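PDB 2AAN: auracyanin-A from Chloroflexus aurantiacus, which probably serves as a soluble electron acceptor for the membrane-bound alternative complex III, using a single bound copper ion. Local coordinates for residues 28-33 against 126-131; 35-40 against 119-124; 59-64 against 85-90. All blocks are in the same frame, centred on the assembly; numbering follows the deposited sequence.

Contact 1. Residues 28-33 against 126-131; sequences EELAFD and PGHYPL. With CU (copper (II) ion), chain B.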
ATOM      1  N   GLU A  28       5.368  14.900   5.487  1.00 18.14           N
ATOM      2  CA  GLU A  28       6.558  14.246   5.986  1.00 16.84           C
ATOM      3  C   GLU A  28       6.264  13.160   7.029  1.00 22.91           C
ATOM      4  O   GLU A  28       7.175  12.497   7.502  1.00 18.71           O
ATOM      5  CB  GLU A  28       7.504  15.284   6.581  1.00 23.63           C
ATOM      6  CG  GLU A  28       7.968  16.301   5.585  1.00 18.26           C
ATOM      7  CD  GLU A  28       8.801  15.716   4.479  1.00 25.16           C
ATOM      8  OE1 GLU A  28       8.887  16.386   3.423  1.00 36.19           O
ATOM      9  OE2 GLU A  28       9.358  14.589   4.646  1.00 22.60           O
ATOM     10  N   GLU A  29       4.989  12.952   7.347  1.00 19.80           N
ATOM     11  CA  GLU A  29       4.595  12.015   8.393  1.00 16.92           C
ATOM     12  C   GLU A  29       4.609  10.575   7.875  1.00 15.08           C
ATOM     13  O   GLU A  29       4.511  10.337   6.683  1.00 13.05           O
ATOM     14  CB  GLU A  29       3.174  12.319   8.868  1.00 20.13           C
ATOM     15  CG  GLU A  29       3.025  13.670   9.532  1.00 32.30           C
ATOM     16  CD  GLU A  29       3.836  13.768  10.812  1.00 49.56           C
ATOM     17  OE1 GLU A  29       3.960  12.747  11.541  1.00 56.02           O
ATOM     18  OE2 GLU A  29       4.349  14.870  11.095  1.00 61.83           O
ATOM     19  N   LEU A  30       4.640   9.640   8.819  1.00 15.31           N
ATOM     20  CA  LEU A  30       4.564   8.229   8.555  1.00 17.56           C
ATOM     21  C   LEU A  30       3.067   7.850   8.558  1.00 21.98           C
ATOM     22  O   LEU A  30       2.569   7.204   9.465  1.00 16.61           O
ATOM     23  CB  LEU A  30       5.355   7.452   9.599  1.00 20.43           C
ATOM     24  CG  LEU A  30       6.860   7.311   9.341  1.00 19.23           C
ATOM     25  CD1 LEU A  30       7.567   8.420   8.586  1.00 28.21           C
ATOM     26  CD2 LEU A  30       7.596   6.931  10.522  1.00 19.55           C
ATOM     27  N   ALA A  31       2.378   8.266   7.503  1.00 18.75           N
ATOM     28  CA  ALA A  31       0.924   8.173   7.410  1.00 14.37           C
ATOM     29  C   ALA A  31       0.576   8.376   5.973  1.00 17.45           C
ATOM     30  O   ALA A  31       1.232   9.176   5.277  1.00 16.15           O
ATOM     31  CB  ALA A  31       0.247   9.269   8.235  1.00 13.85           C
ATOM     32  N   PHE A  32      -0.463   7.678   5.545  1.00 15.41           N
ATOM     33  CA  PHE A  32      -1.157   8.005   4.311  1.00 13.95           C
ATOM     34  C   PHE A  32      -2.077   9.172   4.599  1.00 12.84           C
ATOM     35  O   PHE A  32      -2.618   9.309   5.706  1.00 14.11           O
ATOM     36  CB  PHE A  32      -1.953   6.815   3.786  1.00 13.52           C
ATOM     37  CG  PHE A  32      -1.109   5.633   3.377  1.00  8.99           C
ATOM     38  CD1 PHE A  32      -1.038   4.510   4.171  1.00 13.47           C
ATOM     39  CD2 PHE A  32      -0.457   5.636   2.159  1.00 14.08           C
ATOM     40  CE1 PHE A  32      -0.283   3.400   3.767  1.00 11.01           C
ATOM     41  CE2 PHE A  32       0.316   4.570   1.760  1.00 15.51           C
ATOM     42  CZ  PHE A  32       0.421   3.449   2.579  1.00 14.14           C
ATOM     43  N   ASP A  33      -2.300   9.988   3.591  1.00 12.72           N
ATOM     44  CA  ASP A  33      -3.248  11.107   3.712  1.00 17.14           C
ATOM     45  C   ASP A  33      -4.716  10.745   3.617  1.00 17.10           C
ATOM     46  O   ASP A  33      -5.545  11.602   3.735  1.00 18.33           O
ATOM     47  CB  ASP A  33      -2.923  12.255   2.756  1.00 15.75           C
ATOM     48  CG  ASP A  33      -3.110  11.948   1.271  1.00 21.16           C
ATOM     49  OD1 ASP A  33      -3.619  10.905   0.836  1.00 21.81           O
ATOM     50  OD2 ASP A  33      -2.746  12.864   0.505  1.00 29.73           O
ATOM     51  N   PRO A 126      11.118   0.177   5.847  1.00 10.34           N
ATOM     52  CA  PRO A 126      11.520  -0.104   7.211  1.00 10.38           C
ATOM     53  C   PRO A 126      11.050   0.943   8.212  1.00 12.26           C
ATOM     54  O   PRO A 126      11.336   2.116   8.052  1.00 10.97           O
ATOM     55  CB  PRO A 126      13.064  -0.128   7.117  1.00 13.36           C
ATOM     56  CG  PRO A 126      13.300  -0.751   5.796  1.00 13.07           C
ATOM     57  CD  PRO A 126      12.213  -0.140   4.907  1.00 12.90           C
ATOM     58  N   GLY A 127      10.350   0.492   9.248  1.00 11.94           N
ATOM     59  CA  GLY A 127       9.900   1.382  10.313  1.00 15.79           C
ATOM     60  C   GLY A 127       8.591   2.132  10.092  1.00 13.00           C
ATOM     61  O   GLY A 127       8.073   2.762  11.029  1.00 15.00           O
ATOM     62  N   HIS A 128       8.029   2.120   8.889  1.00 14.07           N
ATOM     63  CA  HIS A 128       6.800   2.943   8.653  1.00 12.91           C
ATOM     64  C   HIS A 128       5.529   2.294   9.161  1.00 13.82           C
ATOM     65  O   HIS A 128       4.661   2.977   9.701  1.00 14.13           O
ATOM     66  CB  HIS A 128       6.667   3.301   7.189  1.00 12.70           C
ATOM     67  CG  HIS A 128       7.738   4.217   6.730  1.00  9.48           C
ATOM     68  ND1 HIS A 128       7.672   4.899   5.538  1.00 13.32           N
ATOM     69  CD2 HIS A 128       8.907   4.577   7.316  1.00 13.19           C
ATOM     70  CE1 HIS A 128       8.765   5.637   5.405  1.00  7.82           C
ATOM     71  NE2 HIS A 128       9.517   5.478   6.484  1.00 11.37           N
ATOM     72  N   TYR A 129       5.423   0.980   8.975  1.00 13.93           N
ATOM     73  CA  TYR A 129       4.384   0.175   9.618  1.00 12.55           C
ATOM     74  C   TYR A 129       4.900  -0.081  11.017  1.00 15.16           C
ATOM     75  O   TYR A 129       6.106  -0.337  11.178  1.00 14.81           O
ATOM     76  CB  TYR A 129       4.140  -1.147   8.836  1.00  8.86           C
ATOM     77  CG  TYR A 129       3.103  -2.032   9.500  1.00  9.33           C
ATOM     78  CD1 TYR A 129       1.748  -1.819   9.275  1.00 15.05           C
ATOM     79  CD2 TYR A 129       3.466  -2.957  10.463  1.00 14.48           C
ATOM     80  CE1 TYR A 129       0.784  -2.542   9.914  1.00 18.49           C
ATOM     81  CE2 TYR A 129       2.484  -3.712  11.142  1.00 19.38           C
ATOM     82  CZ  TYR A 129       1.147  -3.512  10.848  1.00 14.63           C
ATOM     83  OH  TYR A 129       0.136  -4.234  11.465  1.00 18.23           O
ATOM     84  N   PRO A 130       4.021  -0.090  12.033  1.00 15.11           N
ATOM     85  CA  PRO A 130       2.549  -0.080  12.051  1.00 12.48           C
ATOM     86  C   PRO A 130       1.863   1.263  11.982  1.00 10.78           C
ATOM     87  O   PRO A 130       0.659   1.299  11.838  1.00 12.96           O
ATOM     88  CB  PRO A 130       2.242  -0.730  13.411  1.00 18.88           C
ATOM     89  CG  PRO A 130       3.335  -0.196  14.275  1.00 19.60           C
ATOM     90  CD  PRO A 130       4.553  -0.224  13.399  1.00 13.63           C
ATOM     91  N   LEU A 131       2.581   2.380  12.001  1.00 13.89           N
ATOM     92  CA  LEU A 131       1.860   3.637  11.903  1.00 10.73           C
ATOM     93  C   LEU A 131       1.219   3.832  10.540  1.00 15.86           C
ATOM     94  O   LEU A 131       0.114   4.343  10.422  1.00 15.32           O
ATOM     95  CB  LEU A 131       2.779   4.826  12.189  1.00 22.23           C
ATOM     96  CG  LEU A 131       3.068   5.105  13.662  1.00 20.54           C
ATOM     97  CD1 LEU A 131       4.200   6.113  13.712  1.00 24.81           C
ATOM     98  CD2 LEU A 131       1.840   5.633  14.352  1.00 26.10           C
TER
HETATM   99 CU    CU B 140       6.247   4.620   4.037  1.00 13.33          CU
HETATM  100  O   HOH W   1       0.116   7.009  10.942  1.00 15.87           O
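L30 lies over one face of the H128 imidazole, and this pair is the heart of the contact. Its CG is 4.2 Å from the ring centroid and 20° off the ring normal, the geometry of a CH-pi contact, displaced toward the rim on the CD2 side, where L30 CG and H128 CD2 are 4.0 Å apart. The methyl CD1 extends over NE2, while CD2 lies nearer G127, 4.2 Å from its carbonyl O. The two side chains cross at about a right angle. On its other flank L30 meets L131: the carbonyl O of L30 comes within 3.6 Å of L131 CB, and the side chains approach more loosely. One water ties the backbones together, donating to L30 O at 2.9 Å and to L131 O at 2.7 Å; no direct hydrogen bond joins the two segments.

The imidazole is bound to the metal on its ND1 side. H128 ND1 binds the copper at 2.1 Å, and a chi1 of -67°, with CG anti to the carbonyl carbon, carries the ring from its loop to the ion. L30 is itself presented by an inverse gamma turn centred on it. G127 precedes the histidine with a positive phi of 85°, a backbone conformation well suited to glycine. H58 and C123 also bind this copper, and M132 completes the metal site. Two histidines, a cysteine and a methionine, with C123, H128 and M132 close together after strand 117-122, form the blue-copper site of a cupredoxin; L30 packs on one of its histidines.

Contact 2. Residues 35-40 against 119-124; sequences TELTVS and YLYICT. With CU (copper (II) ion), chain B.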
ATOM      1  N   THR A  35      -7.010   7.398   5.186  1.00 11.76           N
ATOM      2  CA  THR A  35      -6.968   6.189   6.004  1.00 11.23           C
ATOM      3  C   THR A  35      -8.109   5.267   5.660  1.00 18.90           C
ATOM      4  O   THR A  35      -8.185   4.154   6.184  1.00 14.08           O
ATOM      5  CB  THR A  35      -7.015   6.443   7.530  1.00 18.73           C
ATOM      6  OG1 THR A  35      -8.166   7.224   7.880  1.00 13.79           O
ATOM      7  CG2 THR A  35      -5.743   7.078   7.994  1.00 20.96           C
ATOM      8  N   GLU A  36      -8.945   5.701   4.741  1.00 14.05           N
ATOM      9  CA  GLU A  36      -9.819   4.762   4.142  1.00 17.35           C
ATOM     10  C   GLU A  36     -10.319   5.050   2.744  1.00 20.61           C
ATOM     11  O   GLU A  36     -10.549   6.186   2.369  1.00 20.86           O
ATOM     12  CB  GLU A  36     -10.927   4.409   5.090  1.00 27.66           C
ATOM     13  CG  GLU A  36     -12.091   5.301   4.959  1.00 27.88           C
ATOM     14  CD  GLU A  36     -13.371   4.528   4.856  1.00 42.65           C
ATOM     15  OE1 GLU A  36     -13.507   3.527   5.572  1.00 49.72           O
ATOM     16  OE2 GLU A  36     -14.243   4.957   4.078  1.00 40.81           O
ATOM     17  N   LEU A  37     -10.434   3.968   1.998  1.00 14.34           N
ATOM     18  CA  LEU A  37     -10.850   3.968   0.592  1.00 16.48           C
ATOM     19  C   LEU A  37     -11.975   2.982   0.425  1.00 19.36           C
ATOM     20  O   LEU A  37     -11.986   1.964   1.092  1.00 22.69           O
ATOM     21  CB  LEU A  37      -9.683   3.548  -0.292  1.00 20.38           C
ATOM     22  CG  LEU A  37      -8.381   4.323  -0.123  1.00 16.53           C
ATOM     23  CD1 LEU A  37      -7.271   3.716  -0.989  1.00 25.04           C
ATOM     24  CD2 LEU A  37      -8.561   5.818  -0.426  1.00 15.75           C
ATOM     25  N   THR A  38     -12.951   3.318  -0.414  1.00 21.79           N
ATOM     26  CA  THR A  38     -14.070   2.445  -0.675  1.00 26.83           C
ATOM     27  C   THR A  38     -14.171   2.246  -2.165  1.00 26.06           C
ATOM     28  O   THR A  38     -14.124   3.207  -2.922  1.00 24.71           O
ATOM     29  CB  THR A  38     -15.388   3.030  -0.179  1.00 28.52           C
ATOM     30  OG1 THR A  38     -15.291   3.284   1.217  1.00 33.48           O
ATOM     31  CG2 THR A  38     -16.520   2.035  -0.403  1.00 36.41           C
ATOM     32  N   VAL A  39     -14.258   0.981  -2.567  1.00 19.66           N
ATOM     33  CA  VAL A  39     -14.423   0.614  -3.963  1.00 22.94           C
ATOM     34  C   VAL A  39     -15.474  -0.489  -4.006  1.00 22.91           C
ATOM     35  O   VAL A  39     -15.919  -0.958  -2.949  1.00 16.15           O
ATOM     36  CB  VAL A  39     -13.093   0.151  -4.613  1.00 22.71           C
ATOM     37  CG1 VAL A  39     -12.079   1.318  -4.635  1.00 17.56           C
ATOM     38  CG2 VAL A  39     -12.495  -1.063  -3.899  1.00 23.03           C
ATOM     39  N   SER A  40     -15.841  -0.906  -5.216  1.00 20.56           N
ATOM     40  CA  SER A  40     -16.763  -2.045  -5.431  1.00 24.38           C
ATOM     41  C   SER A  40     -15.969  -3.277  -5.796  1.00 21.44           C
ATOM     42  O   SER A  40     -14.951  -3.174  -6.457  1.00 20.42           O
ATOM     43  CB  SER A  40     -17.743  -1.748  -6.572  1.00 20.48           C
ATOM     44  OG  SER A  40     -18.240  -0.427  -6.467  1.00 28.77           O
ATOM     45  N   TYR A 119      -9.875  -4.646   3.806  1.00 14.59           N
ATOM     46  CA  TYR A 119      -8.499  -5.086   3.612  1.00 18.12           C
ATOM     47  C   TYR A 119      -7.602  -4.006   4.156  1.00 15.64           C
ATOM     48  O   TYR A 119      -7.971  -2.857   4.184  1.00 23.90           O
ATOM     49  CB  TYR A 119      -8.231  -5.274   2.116  1.00 19.14           C
ATOM     50  CG  TYR A 119      -9.133  -6.324   1.482  1.00 20.15           C
ATOM     51  CD1 TYR A 119      -8.697  -7.643   1.335  1.00 20.91           C
ATOM     52  CD2 TYR A 119     -10.415  -5.995   1.040  1.00 23.20           C
ATOM     53  CE1 TYR A 119      -9.520  -8.615   0.763  1.00 19.03           C
ATOM     54  CE2 TYR A 119     -11.259  -6.962   0.466  1.00 21.88           C
ATOM     55  CZ  TYR A 119     -10.801  -8.260   0.322  1.00 21.79           C
ATOM     56  OH  TYR A 119     -11.620  -9.201  -0.243  1.00 23.70           O
ATOM     57  N   LEU A 120      -6.422  -4.375   4.593  1.00 11.57           N
ATOM     58  CA  LEU A 120      -5.452  -3.370   5.043  1.00 13.66           C
ATOM     59  C   LEU A 120      -4.557  -2.991   3.901  1.00 11.10           C
ATOM     60  O   LEU A 120      -4.206  -3.839   3.084  1.00 15.78           O
ATOM     61  CB  LEU A 120      -4.581  -3.924   6.167  1.00 17.50           C
ATOM     62  CG  LEU A 120      -5.301  -4.268   7.451  1.00 14.03           C
ATOM     63  CD1 LEU A 120      -4.390  -5.063   8.386  1.00 22.00           C
ATOM     64  CD2 LEU A 120      -5.826  -3.040   8.154  1.00 24.62           C
ATOM     65  N   TYR A 121      -4.218  -1.705   3.825  1.00 11.99           N
ATOM     66  CA  TYR A 121      -3.098  -1.286   3.031  1.00 11.34           C
ATOM     67  C   TYR A 121      -2.070  -0.700   3.964  1.00 15.39           C
ATOM     68  O   TYR A 121      -2.430  -0.127   4.978  1.00 13.92           O
ATOM     69  CB  TYR A 121      -3.480  -0.342   1.874  1.00 14.39           C
ATOM     70  CG  TYR A 121      -4.258   0.913   2.213  1.00 15.41           C
ATOM     71  CD1 TYR A 121      -3.609   2.044   2.696  1.00 15.98           C
ATOM     72  CD2 TYR A 121      -5.635   0.994   1.989  1.00 12.86           C
ATOM     73  CE1 TYR A 121      -4.308   3.209   2.958  1.00 16.68           C
ATOM     74  CE2 TYR A 121      -6.331   2.151   2.243  1.00 13.54           C
ATOM     75  CZ  TYR A 121      -5.677   3.258   2.745  1.00 12.47           C
ATOM     76  OH  TYR A 121      -6.363   4.426   3.037  1.00 15.03           O
ATOM     77  N   ILE A 122      -0.803  -0.980   3.651  1.00 12.97           N
ATOM     78  CA  ILE A 122       0.334  -0.655   4.491  1.00 13.06           C
ATOM     79  C   ILE A 122       1.491  -0.183   3.621  1.00 16.15           C
ATOM     80  O   ILE A 122       1.497  -0.350   2.401  1.00 13.87           O
ATOM     81  CB  ILE A 122       0.821  -1.851   5.353  1.00  9.31           C
ATOM     82  CG1 ILE A 122       1.394  -2.994   4.476  1.00 14.26           C
ATOM     83  CG2 ILE A 122      -0.324  -2.397   6.178  1.00 13.07           C
ATOM     84  CD1 ILE A 122       2.032  -4.135   5.234  1.00 20.07           C
ATOM     85  N   CYS A 123       2.464   0.440   4.270  1.00 14.97           N
ATOM     86  CA  CYS A 123       3.750   0.701   3.618  1.00 13.27           C
ATOM     87  C   CYS A 123       4.763  -0.208   4.281  1.00 12.19           C
ATOM     88  O   CYS A 123       4.795  -0.263   5.498  1.00 13.02           O
ATOM     89  CB  CYS A 123       4.144   2.141   3.819  1.00 14.14           C
ATOM     90  SG  CYS A 123       5.827   2.564   3.314  1.00 12.11           S
ATOM     91  N   THR A 124       5.594  -0.885   3.505  1.00 13.42           N
ATOM     92  CA  THR A 124       6.611  -1.785   4.063  1.00 11.06           C
ATOM     93  C   THR A 124       8.029  -1.199   4.096  1.00 11.33           C
ATOM     94  O   THR A 124       8.986  -1.910   4.357  1.00 12.64           O
ATOM     95  CB  THR A 124       6.626  -3.109   3.279  1.00 12.05           C
ATOM     96  OG1 THR A 124       6.989  -2.858   1.936  1.00 10.92           O
ATOM     97  CG2 THR A 124       5.260  -3.765   3.326  1.00 13.60           C
TER
HETATM   98 CU    CU B 140       6.247   4.620   4.037  1.00 13.33          CU
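Y121 contributes the greatest share of the buried surface, and its ring projects from strand 117-122 to strand 36-39, where L37 approaches it obliquely. L37 CD1 is 3.7 Å from Y121 CE2, and L37 CG is 3.8 Å from the same carbon, so the branched end of the leucine meets the ring at CE2, near the hydroxyl. The side chains cross at about a right angle. With chi1 at 55°, Y121 CG sits between the backbone N and the carbonyl carbon, and from there the ring spans the distance to the other strand.

The two strands are not neighbours. In the five-stranded sheet of this cupredoxin fold, strand 133-138 runs between them, parallel to 36-39 and antiparallel to 117-122; accordingly, even the nearest CA pair, T35 and Y121, is 8.9 Å apart, and no hydrogen bond crosses the contact. L37 and Y121 therefore meet over the intervening strand, on the side where L37 touches I21 and Y121 touches I23, both on strand 19-24 of the other sheet.

T35 adds a smaller part through its backbone, with its carbonyl C 3.3 Å from Y121 OH. The N of E36 is equally close to that hydroxyl, at 3.3 Å, but the angle is too poor for a hydrogen bond; the oxygen is instead hydrogen-bonded to the carbonyl O of K34. Two residues beyond the tyrosine, C123 reaches the copper with SG anti to its backbone N (chi1 170°), and binds it at 2.2 Å.

Contact 3. Residues 59-64 against 85-90; sequences NWILVK and NYLPAD. With SO4 (sulfate ion), chain C.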
ATOM      1  N   ASN A  59       5.752   2.950  -0.037  1.00 13.20           N
ATOM      2  CA  ASN A  59       4.925   2.201  -0.974  1.00 13.76           C
ATOM      3  C   ASN A  59       3.507   2.051  -0.444  1.00 16.63           C
ATOM      4  O   ASN A  59       3.181   2.536   0.646  1.00 12.55           O
ATOM      5  CB  ASN A  59       5.582   0.862  -1.372  1.00 12.45           C
ATOM      6  CG  ASN A  59       5.880  -0.045  -0.199  1.00 12.62           C
ATOM      7  OD1 ASN A  59       5.257   0.068   0.826  1.00 15.09           O
ATOM      8  ND2 ASN A  59       6.850  -0.966  -0.356  1.00 13.32           N
ATOM      9  N   TRP A  60       2.662   1.446  -1.264  1.00 13.72           N
ATOM     10  CA  TRP A  60       1.240   1.179  -0.932  1.00  7.70           C
ATOM     11  C   TRP A  60       1.013  -0.250  -1.316  1.00 14.27           C
ATOM     12  O   TRP A  60       1.054  -0.561  -2.494  1.00 11.88           O
ATOM     13  CB  TRP A  60       0.307   2.083  -1.726  1.00 11.35           C
ATOM     14  CG  TRP A  60      -1.151   1.929  -1.406  1.00 13.33           C
ATOM     15  CD1 TRP A  60      -1.867   2.687  -0.552  1.00 11.90           C
ATOM     16  CD2 TRP A  60      -2.077   1.020  -2.014  1.00 14.74           C
ATOM     17  NE1 TRP A  60      -3.181   2.252  -0.504  1.00 15.35           N
ATOM     18  CE2 TRP A  60      -3.343   1.248  -1.417  1.00 14.76           C
ATOM     19  CE3 TRP A  60      -1.961   0.011  -2.961  1.00 17.02           C
ATOM     20  CZ2 TRP A  60      -4.471   0.499  -1.738  1.00 15.11           C
ATOM     21  CZ3 TRP A  60      -3.086  -0.732  -3.281  1.00 13.49           C
ATOM     22  CH2 TRP A  60      -4.330  -0.468  -2.694  1.00 15.99           C
ATOM     23  N   ILE A  61       0.842  -1.096  -0.305  1.00 13.24           N
ATOM     24  CA  ILE A  61       0.691  -2.523  -0.489  1.00 14.58           C
ATOM     25  C   ILE A  61      -0.643  -2.971   0.113  1.00 16.57           C
ATOM     26  O   ILE A  61      -0.902  -2.771   1.304  1.00 14.95           O
ATOM     27  CB  ILE A  61       1.841  -3.297   0.196  1.00 17.40           C
ATOM     28  CG1 ILE A  61       3.224  -2.730  -0.184  1.00 13.52           C
ATOM     29  CG2 ILE A  61       1.755  -4.796  -0.060  1.00 17.92           C
ATOM     30  CD1 ILE A  61       3.626  -2.706  -1.651  1.00 20.79           C
ATOM     31  N   LEU A  62      -1.460  -3.608  -0.709  1.00 13.32           N
ATOM     32  CA  LEU A  62      -2.743  -4.135  -0.285  1.00 13.63           C
ATOM     33  C   LEU A  62      -2.615  -5.573   0.086  1.00 17.04           C
ATOM     34  O   LEU A  62      -2.225  -6.397  -0.739  1.00 16.34           O
ATOM     35  CB  LEU A  62      -3.749  -4.025  -1.415  1.00 12.38           C
ATOM     36  CG  LEU A  62      -5.183  -4.451  -1.154  1.00 10.42           C
ATOM     37  CD1 LEU A  62      -5.811  -3.634  -0.038  1.00 12.15           C
ATOM     38  CD2 LEU A  62      -5.971  -4.252  -2.401  1.00 12.78           C
ATOM     39  N   VAL A  63      -2.944  -5.893   1.320  1.00 11.30           N
ATOM     40  CA  VAL A  63      -2.671  -7.232   1.784  1.00 11.35           C
ATOM     41  C   VAL A  63      -3.930  -7.949   2.169  1.00 12.23           C
ATOM     42  O   VAL A  63      -4.983  -7.333   2.378  1.00 18.36           O
ATOM     43  CB  VAL A  63      -1.688  -7.256   2.933  1.00 23.23           C
ATOM     44  CG1 VAL A  63      -0.382  -6.567   2.529  1.00 21.82           C
ATOM     45  CG2 VAL A  63      -2.292  -6.625   4.103  1.00 16.67           C
ATOM     46  N   LYS A  64      -3.772  -9.267   2.288  1.00 13.55           N
ATOM     47  CA  LYS A  64      -4.792 -10.195   2.698  1.00 22.35           C
ATOM     48  C   LYS A  64      -4.443 -10.578   4.136  1.00 25.94           C
ATOM     49  O   LYS A  64      -3.294 -10.883   4.439  1.00 36.87           O
ATOM     50  CB  LYS A  64      -4.711 -11.408   1.753  1.00 33.02           C
ATOM     51  CG  LYS A  64      -5.885 -12.342   1.711  1.00 32.73           C
ATOM     52  CD  LYS A  64      -5.686 -13.459   0.642  1.00 32.13           C
ATOM     53  CE  LYS A  64      -6.880 -14.449   0.620  1.00 41.63           C
ATOM     54  NZ  LYS A  64      -6.790 -15.511   1.669  1.00 40.73           N
ATOM     55  N   ASN A  85      11.308  -4.162  -3.253  1.00 17.06           N
ATOM     56  CA  ASN A  85      10.246  -3.298  -2.753  1.00 18.45           C
ATOM     57  C   ASN A  85       9.996  -3.569  -1.278  1.00 17.20           C
ATOM     58  O   ASN A  85       8.881  -3.439  -0.816  1.00 17.76           O
ATOM     59  CB  ASN A  85       8.952  -3.503  -3.583  1.00 16.36           C
ATOM     60  CG  ASN A  85       7.951  -2.293  -3.509  1.00 19.07           C
ATOM     61  OD1 ASN A  85       8.227  -1.244  -2.921  1.00 21.79           O
ATOM     62  ND2 ASN A  85       6.791  -2.465  -4.129  1.00 16.22           N
ATOM     63  N   TYR A  86      11.040  -3.933  -0.528  1.00 12.43           N
ATOM     64  CA  TYR A  86      10.875  -4.280   0.887  1.00 13.36           C
ATOM     65  C   TYR A  86       9.697  -5.220   1.044  1.00 16.89           C
ATOM     66  O   TYR A  86       8.859  -5.038   1.926  1.00 10.70           O
ATOM     67  CB  TYR A  86      10.686  -3.033   1.750  1.00 11.62           C
ATOM     68  CG  TYR A  86      11.874  -2.087   1.702  1.00 14.85           C
ATOM     69  CD1 TYR A  86      11.831  -0.940   0.943  1.00 15.92           C
ATOM     70  CD2 TYR A  86      13.043  -2.358   2.409  1.00 17.12           C
ATOM     71  CE1 TYR A  86      12.914  -0.061   0.906  1.00 12.90           C
ATOM     72  CE2 TYR A  86      14.144  -1.481   2.376  1.00 12.72           C
ATOM     73  CZ  TYR A  86      14.055  -0.332   1.604  1.00 12.12           C
ATOM     74  OH  TYR A  86      15.126   0.537   1.548  1.00 13.46           O
ATOM     75  N   LEU A  87       9.642  -6.236   0.191  1.00 16.53           N
ATOM     76  CA  LEU A  87       8.553  -7.218   0.251  1.00 14.30           C
ATOM     77  C   LEU A  87       9.071  -8.622   0.050  1.00 15.74           C
ATOM     78  O   LEU A  87      10.108  -8.821  -0.572  1.00 13.80           O
ATOM     79  CB  LEU A  87       7.543  -6.937  -0.856  1.00 17.10           C
ATOM     80  CG  LEU A  87       6.534  -5.830  -0.622  1.00 16.46           C
ATOM     81  CD1 LEU A  87       5.739  -5.705  -1.908  1.00 19.95           C
ATOM     82  CD2 LEU A  87       5.628  -6.134   0.547  1.00 23.42           C
ATOM     83  N   PRO A  88       8.345  -9.605   0.589  1.00 14.63           N
ATOM     84  CA  PRO A  88       8.664 -11.002   0.285  1.00 16.21           C
ATOM     85  C   PRO A  88       8.281 -11.392  -1.138  1.00 16.55           C
ATOM     86  O   PRO A  88       7.298 -10.873  -1.705  1.00 15.97           O
ATOM     87  CB  PRO A  88       7.809 -11.780   1.277  1.00 14.52           C
ATOM     88  CG  PRO A  88       6.676 -10.910   1.538  1.00 16.53           C
ATOM     89  CD  PRO A  88       7.178  -9.484   1.471  1.00 17.96           C
ATOM     90  N   ALA A  89       9.056 -12.323  -1.686  1.00 15.31           N
ATOM     91  CA  ALA A  89       8.811 -12.884  -3.020  1.00 13.13           C
ATOM     92  C   ALA A  89       7.538 -13.769  -3.021  1.00 15.48           C
ATOM     93  O   ALA A  89       6.907 -13.956  -4.046  1.00 13.89           O
ATOM     94  CB  ALA A  89      10.011 -13.681  -3.467  1.00 14.63           C
ATOM     95  N   ASP A  90       7.159 -14.264  -1.849  1.00 11.69           N
ATOM     96  CA  ASP A  90       5.880 -14.938  -1.658  1.00 11.43           C
ATOM     97  C   ASP A  90       4.753 -13.897  -1.646  1.00 19.05           C
ATOM     98  O   ASP A  90       4.668 -12.994  -0.767  1.00 14.83           O
ATOM     99  CB  ASP A  90       5.916 -15.753  -0.370  1.00 15.69           C
ATOM    100  CG  ASP A  90       4.628 -16.544  -0.105  1.00 19.99           C
ATOM    101  OD1 ASP A  90       3.622 -16.398  -0.838  1.00 20.14           O
ATOM    102  OD2 ASP A  90       4.643 -17.314   0.882  1.00 17.61           O
TER
HETATM  103  S   SO4 C 143      12.404 -14.203  -0.478  0.50 24.93           S
HETATM  104  O1  SO4 C 143      13.699 -14.211   0.179  0.50 31.01           O
HETATM  105  O2  SO4 C 143      12.359 -13.128  -1.461  0.50 36.43           O
HETATM  106  O3  SO4 C 143      12.263 -15.471  -1.165  0.50 10.58           O
HETATM  107  O4  SO4 C 143      11.351 -13.875   0.465  0.50 20.36           O
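N59 and N85 meet amide to amide, with their planes turned 77° apart. N59 ND2 donates to N85 OD1 at 2.9 Å along an almost straight line, the N-H...O angle being 176°. The acceptor lies practically in the amide plane of N59, yet the donor stands 63° out of the carbonyl plane of N85, so the bond comes down on the oxygen from above and uses neither lone pair. The backbone O of N85 is also near N59 ND2, but at a poor angle for bonding.

Beside this polar pair, I61 and L87 reach toward each other tip to tip, I61 CD1 being 3.7 Å from L87 CD1. The same isoleucine methyl lies 4.0 Å from N85 ND2, whose hydrogen bond goes to the carbonyl O of S98. In this cupredoxin fold the I61-L87 pair joins strand 61-63 of the larger sheet to the loop after helix 67-80, while N59 lies just before that strand; the side chain of I73 on the helix touches L87.

N59 CG sits between the backbone N and the carbonyl carbon (chi1 58°), which brings ND2 to N85 while OD1 accepts a hydrogen bond from the backbone N of T124, the residue after the copper ligand C123.

Overall arrangement
From the N terminus, the loop after strand 19-24 supplies the first half of contact 1, which closes the widest circuit by meeting residues 126-131, 93 residues on. Strand 36-39 then opens contact 2, whose loop ends at 119-124 and is nested inside the first. Within both lies contact 3, a short circuit from 59-64 through helix 67-80 to 85-90. Neighbouring strands 61-63 and 117-122 link contacts 2 and 3 in one sheet, and a probable hydrogen bond between Y86 O and T124 OG1 ties them again. F32 packs against both Y121 and W60, while contacts 1 and 2 each bring a ligand to the same copper.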